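Long-range contacts in designed Anbu Protein (Synthetic construct, PDB 5LOY), which is a consensus-designed ancestral beta subunit of the proteasome family that forms a helical assembly and probably acts as an N-terminal nucleophile hydrolase: residues A[11-16]-A[164-169]; A[30-35]-A[46-51]; A[111-116]-A[144-149]; A[172-177]-A[214-219]; A[190-195]-A[204-209]. One frame throughout, in Å; residues are numbered along the deposited sequence.

Overall arrangement
Following the chain from the N terminus, contact 1 opens first, on strand 11-21, and closes a long excursion when helix 166-183 begins. Contacts 2 and 3 both lie within that excursion, one after the other: contact 2 closes the hairpin of strands 33-38 and 42-50, and contact 3 joins strand 110-118 of the same sheet to strand 143-147 of the other. Contact 4 opens further along helix 166-183 and closes on helix 214-232, enclosing contact 5, the hairpin of strands 191-197 and 205-209. No two of these loops cross. Contacts 2 and 5 pair strands within their sheets, contact 3 joins the two sheets, and contacts 1 and 4 fasten the helices.

Contact 1: A[11-16]-A[164-169]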
# COMPACT_ATOMS: atom_id res chain seq x y z
N GLY A 11 -18.21 -2.08 -19.52
CA GLY A 11 -19.07 -1.98 -18.34
C GLY A 11 -18.40 -1.54 -17.03
O GLY A 11 -17.50 -0.73 -17.05
N LEU A 12 -18.88 -2.04 -15.89
CA LEU A 12 -18.38 -1.66 -14.56
C LEU A 12 -18.19 -2.89 -13.68
O LEU A 12 -18.94 -3.87 -13.78
CB LEU A 12 -19.37 -0.75 -13.85
CG LEU A 12 -19.79 0.56 -14.50
CD1 LEU A 12 -21.10 1.07 -13.91
CD2 LEU A 12 -18.71 1.62 -14.32
N VAL A 13 -17.23 -2.80 -12.78
CA VAL A 13 -17.00 -3.83 -11.77
C VAL A 13 -16.86 -3.19 -10.38
O VAL A 13 -16.12 -2.22 -10.22
CB VAL A 13 -15.70 -4.58 -12.07
CG1 VAL A 13 -15.40 -5.59 -10.98
CG2 VAL A 13 -15.78 -5.26 -13.42
N PHE A 14 -17.56 -3.72 -9.40
CA PHE A 14 -17.51 -3.21 -8.03
C PHE A 14 -17.20 -4.33 -7.07
O PHE A 14 -17.76 -5.43 -7.19
CB PHE A 14 -18.85 -2.63 -7.60
CG PHE A 14 -19.36 -1.54 -8.49
CD1 PHE A 14 -19.02 -0.24 -8.25
CD2 PHE A 14 -20.24 -1.82 -9.54
CE1 PHE A 14 -19.51 0.78 -9.06
CE2 PHE A 14 -20.75 -0.81 -10.33
CZ PHE A 14 -20.38 0.49 -10.09
N ALA A 15 -16.35 -4.05 -6.08
CA ALA A 15 -16.08 -5.03 -5.04
C ALA A 15 -15.87 -4.37 -3.70
O ALA A 15 -15.31 -3.28 -3.62
CB ALA A 15 -14.85 -5.83 -5.42
N SER A 16 -16.29 -5.04 -2.64
CA SER A 16 -16.11 -4.50 -1.30
C SER A 16 -16.01 -5.61 -0.29
O SER A 16 -16.61 -6.65 -0.48
CB SER A 16 -17.29 -3.60 -0.92
OG SER A 16 -18.51 -4.33 -0.96
N THR A 164 -9.68 -3.35 -20.98
CA THR A 164 -9.69 -4.58 -20.21
C THR A 164 -11.08 -5.20 -20.20
O THR A 164 -12.08 -4.49 -20.13
CB THR A 164 -9.24 -4.31 -18.76
OG1 THR A 164 -7.92 -3.74 -18.77
CG2 THR A 164 -9.24 -5.59 -17.95
N SER A 165 -11.15 -6.53 -20.25
CA SER A 165 -12.46 -7.23 -20.28
C SER A 165 -13.06 -7.28 -18.89
O SER A 165 -12.35 -7.14 -17.90
CB SER A 165 -12.30 -8.66 -20.80
OG SER A 165 -11.64 -9.47 -19.83
N LEU A 166 -14.38 -7.47 -18.80
CA LEU A 166 -15.04 -7.57 -17.50
C LEU A 166 -14.47 -8.71 -16.68
O LEU A 166 -14.24 -8.55 -15.48
CB LEU A 166 -16.54 -7.77 -17.65
CG LEU A 166 -17.31 -6.58 -18.21
CD1 LEU A 166 -18.77 -6.96 -18.38
CD2 LEU A 166 -17.18 -5.35 -17.30
N GLU A 167 -14.21 -9.84 -17.33
CA GLU A 167 -13.64 -11.00 -16.65
C GLU A 167 -12.28 -10.65 -16.00
O GLU A 167 -12.08 -10.89 -14.81
CB GLU A 167 -13.46 -12.20 -17.60
CG GLU A 167 -14.71 -12.61 -18.37
CD GLU A 167 -14.86 -11.88 -19.73
OE1 GLU A 167 -14.24 -12.34 -20.73
OE2 GLU A 167 -15.57 -10.85 -19.80
N ASP A 168 -11.38 -10.04 -16.77
CA ASP A 168 -10.07 -9.70 -16.22
C ASP A 168 -10.14 -8.65 -15.13
O ASP A 168 -9.36 -8.69 -14.18
CB ASP A 168 -9.10 -9.23 -17.33
CG ASP A 168 -8.61 -10.37 -18.20
OD1 ASP A 168 -8.76 -11.55 -17.80
OD2 ASP A 168 -8.07 -10.08 -19.29
N ALA A 169 -11.03 -7.67 -15.27
CA ALA A 169 -11.16 -6.62 -14.25
C ALA A 169 -11.65 -7.21 -12.94
O ALA A 169 -11.16 -6.80 -11.87
CB ALA A 169 -12.10 -5.53 -14.71
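Two first torsions bring the methyls together. In V13, CG1 is anti to the backbone N (chi1 176°), so CG2 sits anti to the carbonyl carbon, on the side turned to the helix. In L166, CG is anti to the carbonyl carbon (chi1 -69°), and with chi2 extended at 177° CD1 trails anti to CA while CD2 reaches across to the strand. The two side chains slide past each other in opposite directions, V13 CG2 coming 4.1 Å from L166 CD2. The same V13 CG2 lies 3.9 Å from A169 CB, one helical turn further on, so a single methyl bridges both residues of the helix face. L166 CD2 also rests on backbone, 4.0 Å from G11 CA, where the backbone angles are ones that call for glycine. The start of the helix is fixed separately: S165, at the N-cap, accepts a bond from D168 N to its OG (3.1 Å), and E10 accepts from L166 N, a carboxylate whose negative charge may interact favourably with the positive end of the helix dipole. The strand's own N-H and C=O groups are used by strands 2-8 and 191-197 on its two flanks. No hydrogen bond crosses the contact, so the helix is held to the sheet here by dispersion and burial, as in the layered sandwich of proteasome-type subunits.

Contact 2: A[30-35]-A[46-51]; sequences FRKMHV and LLTAGN
The imidazole of H34 meets L46 O at its edge and in plane, with CD2 3.7 Å from that oxygen; L46 O is already taken by a backbone bond, H34 N to L46 O, 2.9 Å. The ring's CD2 also lies 3.9 Å from T48 CG2, the two side chains crossing at about a right angle. L46 N returns a nearly straight bond to H34 O at 2.8 Å, which completes the hydrogen-bonded pair. On the other side of the sheet, M33 and L47 lie side by side, and L47 CD2 nestles into the bend of the methionine, touching M33 CG and CE, each at 3.8 Å. Further along, T48 N donates to K32 O at 3.1 Å. The lysine stem passes obliquely over the threonine, K32 CB lying 3.6 Å from T48 OG1. This is an antiparallel beta hairpin; K32, just before its first strand, sends NZ to T20 OG1 and weakly to T1 OG1, consistent with the active site of proteasome-type Ntn hydrolases.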
# COMPACT_ATOMS: atom_id res chain seq x y z
N PHE A 30 -20.25 -6.04 8.39
CA PHE A 30 -21.31 -5.20 7.82
C PHE A 30 -21.07 -5.09 6.32
O PHE A 30 -19.98 -4.76 5.90
CB PHE A 30 -21.30 -3.80 8.43
CG PHE A 30 -21.85 -3.74 9.82
CD1 PHE A 30 -21.05 -3.96 10.92
CD2 PHE A 30 -23.18 -3.42 10.03
CE1 PHE A 30 -21.56 -3.90 12.20
CE2 PHE A 30 -23.70 -3.35 11.32
CZ PHE A 30 -22.89 -3.59 12.41
N ARG A 31 -22.10 -5.38 5.54
CA ARG A 31 -22.07 -5.25 4.08
C ARG A 31 -21.85 -3.77 3.66
O ARG A 31 -22.45 -2.89 4.25
CB ARG A 31 -23.40 -5.78 3.54
CG ARG A 31 -23.51 -5.96 2.03
CD ARG A 31 -24.94 -6.27 1.57
NE ARG A 31 -24.95 -7.30 0.51
CZ ARG A 31 -25.12 -8.60 0.72
NH1 ARG A 31 -25.31 -9.10 1.93
NH2 ARG A 31 -25.10 -9.43 -0.32
N LYS A 32 -21.02 -3.52 2.65
CA LYS A 32 -20.72 -2.16 2.23
C LYS A 32 -21.17 -1.80 0.81
O LYS A 32 -20.85 -0.72 0.32
CB LYS A 32 -19.23 -1.93 2.35
CG LYS A 32 -18.72 -2.11 3.78
CD LYS A 32 -17.21 -2.09 3.80
CE LYS A 32 -16.61 -2.63 5.10
NZ LYS A 32 -16.99 -1.77 6.25
N MET A 33 -21.91 -2.69 0.17
CA MET A 33 -22.41 -2.52 -1.18
C MET A 33 -23.92 -2.42 -1.12
O MET A 33 -24.58 -3.27 -0.50
CB MET A 33 -22.00 -3.71 -2.05
CG MET A 33 -22.47 -3.63 -3.50
SD MET A 33 -21.95 -5.02 -4.53
CE MET A 33 -20.19 -4.69 -4.64
N HIS A 34 -24.46 -1.37 -1.76
CA HIS A 34 -25.90 -1.10 -1.82
C HIS A 34 -26.30 -0.83 -3.27
O HIS A 34 -25.67 -0.04 -3.97
CB HIS A 34 -26.26 0.12 -0.96
CG HIS A 34 -25.73 0.05 0.44
ND1 HIS A 34 -26.50 -0.37 1.51
CD2 HIS A 34 -24.50 0.32 0.94
CE1 HIS A 34 -25.76 -0.34 2.61
NE2 HIS A 34 -24.55 0.07 2.29
N VAL A 35 -27.37 -1.49 -3.71
CA VAL A 35 -27.79 -1.46 -5.08
C VAL A 35 -29.21 -0.88 -5.22
O VAL A 35 -30.13 -1.27 -4.51
CB VAL A 35 -27.76 -2.88 -5.67
CG1 VAL A 35 -28.24 -2.88 -7.11
CG2 VAL A 35 -26.34 -3.43 -5.59
N LEU A 46 -23.71 1.78 -4.81
CA LEU A 46 -23.05 2.64 -3.83
C LEU A 46 -22.18 1.82 -2.86
O LEU A 46 -22.67 0.88 -2.24
CB LEU A 46 -24.11 3.43 -3.06
CG LEU A 46 -23.66 4.36 -1.93
CD1 LEU A 46 -22.86 5.54 -2.47
CD2 LEU A 46 -24.85 4.87 -1.16
N LEU A 47 -20.90 2.15 -2.76
CA LEU A 47 -20.00 1.50 -1.82
C LEU A 47 -19.62 2.52 -0.76
O LEU A 47 -19.34 3.68 -1.08
CB LEU A 47 -18.74 1.00 -2.53
CG LEU A 47 -18.90 0.22 -3.83
CD1 LEU A 47 -17.54 -0.13 -4.43
CD2 LEU A 47 -19.72 -1.05 -3.65
N THR A 48 -19.55 2.04 0.49
CA THR A 48 -19.29 2.87 1.65
C THR A 48 -17.95 2.60 2.38
O THR A 48 -17.46 1.47 2.40
CB THR A 48 -20.41 2.72 2.68
OG1 THR A 48 -20.37 1.41 3.25
CG2 THR A 48 -21.75 2.93 2.02
N ALA A 49 -17.40 3.63 3.00
CA ALA A 49 -16.23 3.47 3.87
C ALA A 49 -16.20 4.54 4.95
O ALA A 49 -16.75 5.63 4.78
CB ALA A 49 -14.97 3.57 3.04
N GLY A 50 -15.54 4.23 6.05
CA GLY A 50 -15.38 5.16 7.17
C GLY A 50 -16.29 4.82 8.31
O GLY A 50 -16.71 3.70 8.47
N ASN A 51 -16.61 5.81 9.10
CA ASN A 51 -17.40 5.62 10.28
C ASN A 51 -18.77 5.04 9.96
O ASN A 51 -19.51 5.60 9.17
CB ASN A 51 -17.53 6.95 10.97
CG ASN A 51 -18.17 6.83 12.31
OD1 ASN A 51 -19.38 6.67 12.41
ND2 ASN A 51 -17.37 6.89 13.34

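Contact 3: A[111-116]-A[144-149]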
# COMPACT_ATOMS: atom_id res chain seq x y z
N SER A 111 -16.81 8.15 3.35
CA SER A 111 -16.38 8.26 1.97
C SER A 111 -17.12 7.23 1.11
O SER A 111 -17.46 6.16 1.60
CB SER A 111 -14.87 8.01 1.94
OG SER A 111 -14.37 8.42 0.71
N PHE A 112 -17.37 7.54 -0.16
CA PHE A 112 -18.18 6.66 -0.99
C PHE A 112 -17.68 6.54 -2.42
O PHE A 112 -17.00 7.44 -2.95
CB PHE A 112 -19.61 7.18 -1.05
CG PHE A 112 -20.25 7.38 0.31
CD1 PHE A 112 -20.06 8.55 1.01
CD2 PHE A 112 -21.03 6.39 0.87
CE1 PHE A 112 -20.63 8.73 2.25
CE2 PHE A 112 -21.61 6.56 2.10
CZ PHE A 112 -21.41 7.74 2.79
N ILE A 113 -18.08 5.45 -3.07
CA ILE A 113 -17.93 5.30 -4.50
C ILE A 113 -19.30 5.04 -5.08
O ILE A 113 -20.07 4.23 -4.53
CB ILE A 113 -17.04 4.11 -4.84
CG1 ILE A 113 -15.59 4.48 -4.56
CG2 ILE A 113 -17.19 3.70 -6.30
CD1 ILE A 113 -14.64 3.30 -4.60
N LEU A 114 -19.64 5.73 -6.16
CA LEU A 114 -20.97 5.66 -6.72
C LEU A 114 -20.82 5.46 -8.19
O LEU A 114 -20.14 6.23 -8.86
CB LEU A 114 -21.73 6.98 -6.47
CG LEU A 114 -23.12 7.01 -7.11
CD1 LEU A 114 -24.09 6.20 -6.27
CD2 LEU A 114 -23.66 8.41 -7.24
N GLY A 115 -21.48 4.45 -8.72
CA GLY A 115 -21.47 4.25 -10.17
C GLY A 115 -22.67 3.52 -10.70
O GLY A 115 -23.48 3.01 -9.94
N GLY A 116 -22.80 3.48 -12.01
CA GLY A 116 -23.93 2.81 -12.63
C GLY A 116 -24.23 3.36 -14.01
O GLY A 116 -23.39 4.00 -14.62
N PHE A 144 -11.37 3.73 -8.91
CA PHE A 144 -11.28 4.39 -7.61
C PHE A 144 -11.25 3.36 -6.49
O PHE A 144 -11.75 2.25 -6.64
CB PHE A 144 -12.47 5.29 -7.37
CG PHE A 144 -12.54 6.51 -8.26
CD1 PHE A 144 -11.44 7.36 -8.42
CD2 PHE A 144 -13.74 6.87 -8.86
CE1 PHE A 144 -11.53 8.48 -9.21
CE2 PHE A 144 -13.83 7.99 -9.63
CZ PHE A 144 -12.72 8.80 -9.82
N GLN A 145 -10.69 3.76 -5.36
CA GLN A 145 -10.59 2.90 -4.18
C GLN A 145 -10.87 3.72 -2.96
O GLN A 145 -10.46 4.89 -2.89
CB GLN A 145 -9.16 2.38 -4.00
CG GLN A 145 -8.46 1.74 -5.20
CD GLN A 145 -7.00 1.50 -4.89
OE1 GLN A 145 -6.18 2.41 -4.96
NE2 GLN A 145 -6.66 0.26 -4.51
N ILE A 146 -11.50 3.12 -1.96
CA ILE A 146 -11.68 3.77 -0.66
C ILE A 146 -11.38 2.75 0.44
O ILE A 146 -11.43 1.53 0.19
CB ILE A 146 -13.10 4.34 -0.48
CG1 ILE A 146 -14.16 3.26 -0.62
CG2 ILE A 146 -13.37 5.44 -1.50
CD1 ILE A 146 -15.58 3.79 -0.54
N GLY A 147 -11.08 3.24 1.65
CA GLY A 147 -10.70 2.37 2.79
C GLY A 147 -9.21 2.28 2.92
O GLY A 147 -8.53 3.27 2.74
N GLU A 148 -8.69 1.08 3.19
CA GLU A 148 -7.23 0.80 3.08
C GLU A 148 -6.91 0.39 1.66
O GLU A 148 -7.17 -0.74 1.26
CB GLU A 148 -6.82 -0.35 3.99
CG GLU A 148 -6.62 0.05 5.45
CD GLU A 148 -5.53 1.10 5.67
OE1 GLU A 148 -4.50 1.11 4.95
OE2 GLU A 148 -5.69 1.92 6.60
N THR A 149 -6.31 1.29 0.90
CA THR A 149 -6.24 1.16 -0.56
C THR A 149 -4.83 0.90 -1.16
O THR A 149 -4.70 0.45 -2.28
CB THR A 149 -6.75 2.47 -1.19
OG1 THR A 149 -5.87 3.54 -0.82
CG2 THR A 149 -8.14 2.82 -0.66
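I113 and I146 carry the contact, sliding past each other in opposite directions so that I113 CG1 packs 3.9 Å from I146 CG2. Each then reaches on to the opposing backbone. I113 CD1 comes 3.7 Å from F144 O and touches the CB of the same phenylalanine, whose ring turns away. I146 holds CG1 in the crowded position between its backbone N and carbonyl carbon (chi1 58°); from there CD1 extends to 3.7 Å from S111 O and borders F112 CA. I146 CG2 also touches S111 OG, at 3.8 Å, a hydroxyl held by I128 O. In the next shell L127 packs against F144 and I146, L125 against I113 and A49 against I146. Strand 42-50 pairs with 111-116 through backbone bonds of S111 to A49 and I113 to L47. The strands in contact belong to different sheets, 143-147 pairing with 2-8, and face each other across the interior, their axes 7.4 Å apart with no hydrogen bond between them: the inner layers of the alpha-beta-beta-alpha sandwich of the Ntn hydrolases.

Contact 4: A[172-177]-A[214-219]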
# COMPACT_ATOMS: atom_id res chain seq x y z
N CYS A 172 -8.69 -9.02 -11.42
CA CYS A 172 -7.77 -8.05 -10.90
C CYS A 172 -8.26 -7.48 -9.58
O CYS A 172 -7.50 -7.36 -8.63
CB CYS A 172 -7.60 -6.95 -11.92
SG CYS A 172 -6.28 -5.81 -11.52
N ALA A 173 -9.54 -7.17 -9.48
CA ALA A 173 -10.10 -6.77 -8.18
C ALA A 173 -9.88 -7.83 -7.10
O ALA A 173 -9.47 -7.51 -6.00
CB ALA A 173 -11.59 -6.47 -8.30
N LEU A 174 -10.13 -9.09 -7.42
CA LEU A 174 -10.00 -10.14 -6.41
C LEU A 174 -8.56 -10.33 -5.92
O LEU A 174 -8.30 -10.50 -4.72
CB LEU A 174 -10.59 -11.45 -6.94
CG LEU A 174 -12.11 -11.38 -7.09
CD1 LEU A 174 -12.65 -12.67 -7.68
CD2 LEU A 174 -12.81 -11.13 -5.76
N VAL A 175 -7.62 -10.27 -6.85
CA VAL A 175 -6.22 -10.37 -6.53
C VAL A 175 -5.78 -9.17 -5.67
O VAL A 175 -5.03 -9.32 -4.70
CB VAL A 175 -5.41 -10.47 -7.86
CG1 VAL A 175 -3.95 -10.14 -7.65
CG2 VAL A 175 -5.57 -11.86 -8.44
N SER A 176 -6.28 -7.99 -6.03
CA SER A 176 -6.11 -6.79 -5.20
C SER A 176 -6.58 -7.00 -3.75
O SER A 176 -5.92 -6.55 -2.81
CB SER A 176 -6.89 -5.63 -5.81
OG SER A 176 -6.57 -4.42 -5.14
N PHE A 177 -7.70 -7.69 -3.56
CA PHE A 177 -8.17 -7.99 -2.22
C PHE A 177 -7.30 -9.00 -1.53
O PHE A 177 -7.05 -8.89 -0.33
CB PHE A 177 -9.61 -8.47 -2.23
CG PHE A 177 -10.59 -7.36 -2.16
CD1 PHE A 177 -10.91 -6.65 -3.30
CD2 PHE A 177 -11.15 -6.98 -0.95
CE1 PHE A 177 -11.79 -5.58 -3.25
CE2 PHE A 177 -12.02 -5.90 -0.89
CZ PHE A 177 -12.33 -5.20 -2.04
N PRO A 214 -14.91 -21.93 -3.41
CA PRO A 214 -13.92 -22.69 -4.19
C PRO A 214 -13.17 -21.84 -5.20
O PRO A 214 -11.96 -21.97 -5.30
CB PRO A 214 -14.77 -23.75 -4.90
CG PRO A 214 -15.93 -23.96 -3.99
CD PRO A 214 -16.24 -22.58 -3.44
N TYR A 215 -13.85 -20.98 -5.93
CA TYR A 215 -13.17 -20.20 -6.95
C TYR A 215 -12.10 -19.28 -6.32
O TYR A 215 -10.95 -19.26 -6.79
CB TYR A 215 -14.13 -19.36 -7.79
CG TYR A 215 -13.39 -18.44 -8.75
CD1 TYR A 215 -12.72 -18.95 -9.85
CD2 TYR A 215 -13.36 -17.09 -8.54
CE1 TYR A 215 -12.05 -18.11 -10.72
CE2 TYR A 215 -12.70 -16.23 -9.40
CZ TYR A 215 -12.04 -16.74 -10.49
OH TYR A 215 -11.37 -15.86 -11.33
N PHE A 216 -12.47 -18.55 -5.26
CA PHE A 216 -11.54 -17.59 -4.68
C PHE A 216 -10.34 -18.33 -4.07
O PHE A 216 -9.22 -17.85 -4.17
CB PHE A 216 -12.22 -16.66 -3.67
CG PHE A 216 -11.37 -15.46 -3.25
CD1 PHE A 216 -10.68 -14.69 -4.17
CD2 PHE A 216 -11.30 -15.10 -1.93
CE1 PHE A 216 -9.93 -13.58 -3.77
CE2 PHE A 216 -10.55 -14.00 -1.52
CZ PHE A 216 -9.85 -13.25 -2.44
N ARG A 217 -10.56 -19.51 -3.51
CA ARG A 217 -9.46 -20.37 -3.06
C ARG A 217 -8.53 -20.79 -4.19
O ARG A 217 -7.33 -20.73 -4.03
CB ARG A 217 -9.96 -21.64 -2.42
CG ARG A 217 -10.23 -21.51 -0.94
CD ARG A 217 -10.38 -22.90 -0.30
NE ARG A 217 -10.93 -22.74 1.03
CZ ARG A 217 -11.43 -23.72 1.76
NH1 ARG A 217 -11.49 -24.97 1.29
NH2 ARG A 217 -11.91 -23.45 2.98
N MET A 218 -9.10 -21.21 -5.31
CA MET A 218 -8.30 -21.59 -6.47
C MET A 218 -7.49 -20.41 -6.96
O MET A 218 -6.33 -20.55 -7.30
CB MET A 218 -9.17 -22.10 -7.61
CG MET A 218 -8.53 -23.23 -8.40
SD MET A 218 -9.57 -24.02 -9.67
CE MET A 218 -10.72 -22.76 -10.29
N LEU A 219 -8.12 -19.25 -7.02
CA LEU A 219 -7.46 -18.08 -7.56
C LEU A 219 -6.26 -17.72 -6.70
O LEU A 219 -5.16 -17.50 -7.21
CB LEU A 219 -8.44 -16.91 -7.62
CG LEU A 219 -8.05 -15.64 -8.36
CD1 LEU A 219 -7.93 -15.96 -9.84
CD2 LEU A 219 -9.10 -14.55 -8.17
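L174 points at helix 214-219 and is met by three side chains arriving from different directions. L219 crosses it at about a right angle, its CD2 resting 3.7 Å from L174 CB and close to CD1 as well. Y215 crosses obliquely and offers its ring edge, CE2 lying 4.0 Å from L174 CD1, which stays near the plane of the ring. F216 comes edge-on to both backbone and side chain: its CE1 is 3.6 Å from L174 O, in the plane of the ring, and 3.9 Å from L174 CB. The weakly positive C-H edge may be attracted to the carbonyl oxygen. All three partners hold CG anti to the backbone N, which swings Y215 and F216 toward a leucine that their CB atoms do not face directly. The helix segments cross at -73° with axes 11.0 Å apart, a steep and fairly wide packing bridged by these long side chains. Helix 166-183 lies in one of the two helical layers of the Ntn-type sandwich; the C-terminal helix 214-232 packs across it by its first turns and reaches the second subunit. L174 extends to L191 and I209 of the sheet beneath, where F216 also lies on I209. V175 CG2 stands 4.4 Å from L219 CD2, a looser touch. The Y215 hydroxyl bonds to P235 O of the second subunit, whose L234 packs on L219 and whose F231 meets C172.

Contact 5: A[190-195]-A[204-209]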
# COMPACT_ATOMS: atom_id res chain seq x y z
N PRO A 190 -16.48 -11.76 4.52
CA PRO A 190 -16.89 -11.93 3.11
C PRO A 190 -16.80 -10.70 2.24
O PRO A 190 -16.99 -9.60 2.77
CB PRO A 190 -18.34 -12.38 3.22
CG PRO A 190 -18.80 -11.95 4.59
CD PRO A 190 -17.59 -12.07 5.45
N LEU A 191 -16.53 -10.90 0.94
CA LEU A 191 -16.61 -9.84 -0.07
C LEU A 191 -17.89 -9.89 -0.82
O LEU A 191 -18.49 -10.94 -0.95
CB LEU A 191 -15.57 -9.97 -1.19
CG LEU A 191 -14.17 -10.41 -0.84
CD1 LEU A 191 -13.31 -10.34 -2.09
CD2 LEU A 191 -13.60 -9.54 0.27
N ASP A 192 -18.28 -8.74 -1.35
CA ASP A 192 -19.34 -8.62 -2.33
C ASP A 192 -18.70 -8.23 -3.66
O ASP A 192 -17.75 -7.44 -3.71
CB ASP A 192 -20.39 -7.60 -1.87
CG ASP A 192 -21.22 -8.10 -0.67
OD1 ASP A 192 -22.13 -8.94 -0.88
OD2 ASP A 192 -20.93 -7.70 0.50
N LEU A 193 -19.19 -8.85 -4.73
CA LEU A 193 -18.71 -8.61 -6.07
C LEU A 193 -19.88 -8.41 -7.03
O LEU A 193 -20.82 -9.23 -7.05
CB LEU A 193 -17.89 -9.81 -6.54
CG LEU A 193 -17.42 -9.73 -8.00
CD1 LEU A 193 -16.37 -8.64 -8.17
CD2 LEU A 193 -16.87 -11.07 -8.48
N LEU A 194 -19.83 -7.34 -7.83
CA LEU A 194 -20.88 -7.06 -8.81
C LEU A 194 -20.26 -6.67 -10.14
O LEU A 194 -19.39 -5.80 -10.19
CB LEU A 194 -21.79 -5.96 -8.29
CG LEU A 194 -23.09 -5.72 -9.06
CD1 LEU A 194 -24.09 -5.03 -8.14
CD2 LEU A 194 -22.88 -4.90 -10.32
N VAL A 195 -20.71 -7.32 -11.20
CA VAL A 195 -20.20 -7.09 -12.55
C VAL A 195 -21.35 -6.68 -13.44
O VAL A 195 -22.32 -7.41 -13.57
CB VAL A 195 -19.55 -8.36 -13.14
CG1 VAL A 195 -19.16 -8.13 -14.61
CG2 VAL A 195 -18.33 -8.76 -12.34
N GLY A 204 -26.45 -7.99 -13.70
CA GLY A 204 -26.21 -9.27 -14.39
C GLY A 204 -25.62 -10.31 -13.45
O GLY A 204 -26.21 -11.35 -13.22
N HIS A 205 -24.46 -9.99 -12.89
CA HIS A 205 -23.80 -10.89 -11.96
C HIS A 205 -23.49 -10.18 -10.64
O HIS A 205 -22.91 -9.10 -10.61
CB HIS A 205 -22.51 -11.49 -12.53
CG HIS A 205 -22.69 -12.23 -13.83
ND1 HIS A 205 -22.02 -11.91 -15.00
CD2 HIS A 205 -23.45 -13.31 -14.11
CE1 HIS A 205 -22.39 -12.77 -15.95
NE2 HIS A 205 -23.25 -13.62 -15.43
N ARG A 206 -23.92 -10.81 -9.56
CA ARG A 206 -23.68 -10.29 -8.23
C ARG A 206 -23.64 -11.45 -7.26
O ARG A 206 -24.56 -12.27 -7.22
CB ARG A 206 -24.77 -9.29 -7.87
CG ARG A 206 -25.28 -9.30 -6.44
CD ARG A 206 -24.79 -8.17 -5.59
NE ARG A 206 -25.92 -7.46 -5.00
CZ ARG A 206 -25.89 -6.79 -3.84
NH1 ARG A 206 -27.00 -6.17 -3.42
NH2 ARG A 206 -24.78 -6.73 -3.10
N ARG A 207 -22.56 -11.55 -6.49
CA ARG A 207 -22.50 -12.54 -5.43
C ARG A 207 -21.62 -12.17 -4.25
O ARG A 207 -20.88 -11.20 -4.27
CB ARG A 207 -22.12 -13.92 -5.97
CG ARG A 207 -20.68 -14.08 -6.39
CD ARG A 207 -20.50 -15.44 -7.06
NE ARG A 207 -19.09 -15.78 -7.25
CZ ARG A 207 -18.37 -16.57 -6.44
NH1 ARG A 207 -18.90 -17.12 -5.35
NH2 ARG A 207 -17.09 -16.79 -6.72
N ARG A 208 -21.78 -12.99 -3.21
CA ARG A 208 -21.03 -12.93 -1.99
C ARG A 208 -19.97 -14.06 -1.99
O ARG A 208 -20.26 -15.20 -2.31
CB ARG A 208 -22.03 -13.05 -0.83
CG ARG A 208 -21.42 -13.16 0.57
CD ARG A 208 -22.34 -12.61 1.67
NE ARG A 208 -22.11 -11.18 1.92
CZ ARG A 208 -22.39 -10.54 3.05
NH1 ARG A 208 -22.96 -11.20 4.05
NH2 ARG A 208 -22.12 -9.24 3.18
N ILE A 209 -18.74 -13.69 -1.68
CA ILE A 209 -17.61 -14.61 -1.66
C ILE A 209 -17.14 -14.79 -0.22
O ILE A 209 -16.61 -13.86 0.38
CB ILE A 209 -16.47 -14.03 -2.49
CG1 ILE A 209 -16.86 -14.01 -3.97
CG2 ILE A 209 -15.19 -14.85 -2.34
CD1 ILE A 209 -15.92 -13.20 -4.84
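L191 O accepts one hydrogen bond, from I209 N at 2.9 Å and almost straight (173°). R208 CA, 3.4 Å from L191 O, adds a CA-H...O contact, and L193 O is held alike by R207 N and R206 CA. I209 O and R207 O return bonds to L191 N and L193 N. The bond from H205 N to V195 O is weak, at 3.4 Å. This is an antiparallel beta hairpin: strand 205-209 is added outside 191-197, which on its other side pairs with strand 11-21. D192 and R208 run alongside each other on one face, D192 OD2 meeting R208 NH2 in the guanidinium plane at 3.3 Å, a salt bridge with a weak bond. P190 CG lies 4.1 Å above one face of that guanidinium. The stronger partner of D192 is R31, which brings a like charge close to R208. On the other face of the sheet, I209 CG1 sits over the R207 guanidinium, whose NH2 forms a salt bridge with D213 OD2. W239 of the second subunit stacks on H205.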